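Local coordinates for penaeus monodon metallodensovirus major capsid protein (Penaeus monodon metallodensovirus, PDB 6WH7) that forms the icosahedral capsid of a shrimp densovirus, sixty copies assembling into the protein shell that probably encloses the viral genome, at residues C116-P121 with S324-S329. Numbering follows the deposited sequence.
Sequences CKAHRP and SLWIQS
Lys-117 and Ala-118 meet Trp-326 and Ile-327 mainly through side chains, an example of a strand start joined to a distant segment by buried apolar packing with no hydrogen bond between the two. The CB of Ala-118 touches both partners: CD1 of Ile-327 at 3.4 Å and, on the indole, CZ3 of Trp-326 at 3.5 Å. The same Ile-327 methyl lies 3.3 Å above the plane of the Trp-326 ring, displaced toward the rim, so that it touches Ala-118 on one hand and lies over the indole on the other. Lys-117 adds its aliphatic portion: CG stands anti to the backbone N (chi1 -173°), and the chain stays extended as far as CE, crossing the indole at about a right angle. Its CE comes to 3.5 Å from Trp-326 CZ2, while CD lies 3.9 Å from Trp-326 CH2; the approach is oblique to the ring.

Only at chi4 (61°) does the lysine bend, which places NZ for salt bridges to Asp-323 and Glu-305. A single residue therefore offers methylenes to the tryptophan and a charge to two carboxylates, one of them immediately before the segment 324-329. Trp-326 also meets Trp-229 edge-to-face, and Arg-352 of a neighbouring subunit packs on both it and Lys-117.

Behind these side chains, Lys-117 and Ala-118 both face Arg-302 in a classic beta bulge, where strand 118-135 begins beside strand 287-302 in an antiparallel sheet consistent with the jelly-roll core of parvovirus capsid proteins. Across from it, the short, weakly bonded helical turn 323-326 leads on to strand 327-328, which pairs in parallel with strand 229-230. The contact thus packs this turn and strand against the start of strand 118-135, with Trp-229 of strand 229-230 touching Ala-118 and Ile-327 alike.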
# COMPACT_ATOMS: atom_id res chain seq x y z
N CYS A 116 -52.62 9.49 -81.18
CA CYS A 116 -52.74 9.75 -79.76
C CYS A 116 -53.81 10.81 -79.52
O CYS A 116 -54.25 11.50 -80.44
CB CYS A 116 -51.42 10.24 -79.20
SG CYS A 116 -50.07 9.13 -79.49
N LYS A 117 -54.26 10.91 -78.28
CA LYS A 117 -55.15 12.01 -77.96
C LYS A 117 -54.41 13.33 -78.00
O LYS A 117 -54.91 14.32 -78.55
CB LYS A 117 -55.79 11.82 -76.59
CG LYS A 117 -56.83 12.87 -76.35
CD LYS A 117 -57.53 12.75 -75.05
CE LYS A 117 -58.43 13.94 -74.87
NZ LYS A 117 -59.45 13.98 -75.95
N ALA A 118 -53.21 13.37 -77.44
CA ALA A 118 -52.42 14.58 -77.35
C ALA A 118 -50.95 14.23 -77.54
O ALA A 118 -50.52 13.12 -77.26
CB ALA A 118 -52.60 15.25 -76.00
N HIS A 119 -50.19 15.21 -78.02
CA HIS A 119 -48.76 15.07 -78.15
C HIS A 119 -48.12 16.42 -77.92
O HIS A 119 -48.75 17.46 -78.11
CB HIS A 119 -48.35 14.52 -79.52
CG HIS A 119 -48.75 15.40 -80.66
ND1 HIS A 119 -48.02 16.50 -81.04
CD2 HIS A 119 -49.83 15.36 -81.48
CE1 HIS A 119 -48.62 17.09 -82.06
NE2 HIS A 119 -49.71 16.42 -82.35
N ARG A 120 -46.87 16.40 -77.48
CA ARG A 120 -46.23 17.63 -77.13
C ARG A 120 -44.75 17.56 -77.49
O ARG A 120 -44.12 16.52 -77.26
CB ARG A 120 -46.45 17.88 -75.64
CG ARG A 120 -45.85 19.11 -75.11
CD ARG A 120 -46.36 19.37 -73.73
NE ARG A 120 -46.06 18.33 -72.77
CZ ARG A 120 -46.62 18.28 -71.57
NH1 ARG A 120 -47.48 19.21 -71.22
NH2 ARG A 120 -46.31 17.31 -70.73
N PRO A 121 -44.18 18.63 -78.05
CA PRO A 121 -42.83 18.53 -78.62
C PRO A 121 -41.69 18.44 -77.62
O PRO A 121 -40.63 17.93 -78.00
CB PRO A 121 -42.73 19.80 -79.46
CG PRO A 121 -44.10 20.11 -79.81
CD PRO A 121 -44.90 19.79 -78.59
N SER A 324 -60.17 21.60 -74.56
CA SER A 324 -59.74 22.95 -74.91
C SER A 324 -58.91 23.59 -73.81
O SER A 324 -58.26 24.61 -74.07
CB SER A 324 -60.95 23.82 -75.19
OG SER A 324 -61.75 23.95 -74.04
N LEU A 325 -58.90 23.02 -72.61
CA LEU A 325 -58.06 23.54 -71.55
C LEU A 325 -56.62 23.07 -71.69
O LEU A 325 -55.69 23.83 -71.40
CB LEU A 325 -58.62 23.13 -70.19
CG LEU A 325 -59.57 24.10 -69.48
CD1 LEU A 325 -60.71 24.45 -70.35
CD2 LEU A 325 -60.08 23.44 -68.23
N TRP A 326 -56.39 21.80 -72.01
CA TRP A 326 -55.04 21.33 -72.19
C TRP A 326 -54.64 20.99 -73.63
O TRP A 326 -53.46 20.73 -73.87
CB TRP A 326 -54.80 20.13 -71.26
CG TRP A 326 -55.71 19.01 -71.51
CD1 TRP A 326 -57.02 18.93 -71.21
CD2 TRP A 326 -55.34 17.74 -72.04
NE1 TRP A 326 -57.52 17.71 -71.56
CE2 TRP A 326 -56.50 16.96 -72.07
CE3 TRP A 326 -54.14 17.19 -72.49
CZ2 TRP A 326 -56.50 15.66 -72.55
CZ3 TRP A 326 -54.15 15.92 -72.97
CH2 TRP A 326 -55.31 15.16 -73.00
N ILE A 327 -55.56 21.02 -74.60
CA ILE A 327 -55.25 20.65 -75.98
C ILE A 327 -55.31 21.89 -76.85
O ILE A 327 -56.32 22.61 -76.83
CB ILE A 327 -56.20 19.59 -76.55
CG1 ILE A 327 -56.20 18.34 -75.70
CG2 ILE A 327 -55.75 19.17 -77.92
CD1 ILE A 327 -54.91 17.72 -75.72
N GLN A 328 -54.27 22.13 -77.63
CA GLN A 328 -54.16 23.37 -78.38
C GLN A 328 -53.69 23.09 -79.79
O GLN A 328 -53.07 22.06 -80.06
CB GLN A 328 -53.20 24.34 -77.69
CG GLN A 328 -53.64 24.69 -76.28
CD GLN A 328 -54.98 25.34 -76.26
OE1 GLN A 328 -55.23 26.27 -77.00
NE2 GLN A 328 -55.88 24.81 -75.45
N SER A 329 -54.04 23.99 -80.70
CA SER A 329 -53.44 23.99 -82.02
C SER A 329 -52.06 24.64 -81.97
O SER A 329 -51.73 25.37 -81.04
CB SER A 329 -54.35 24.70 -83.02
OG SER A 329 -54.57 26.05 -82.67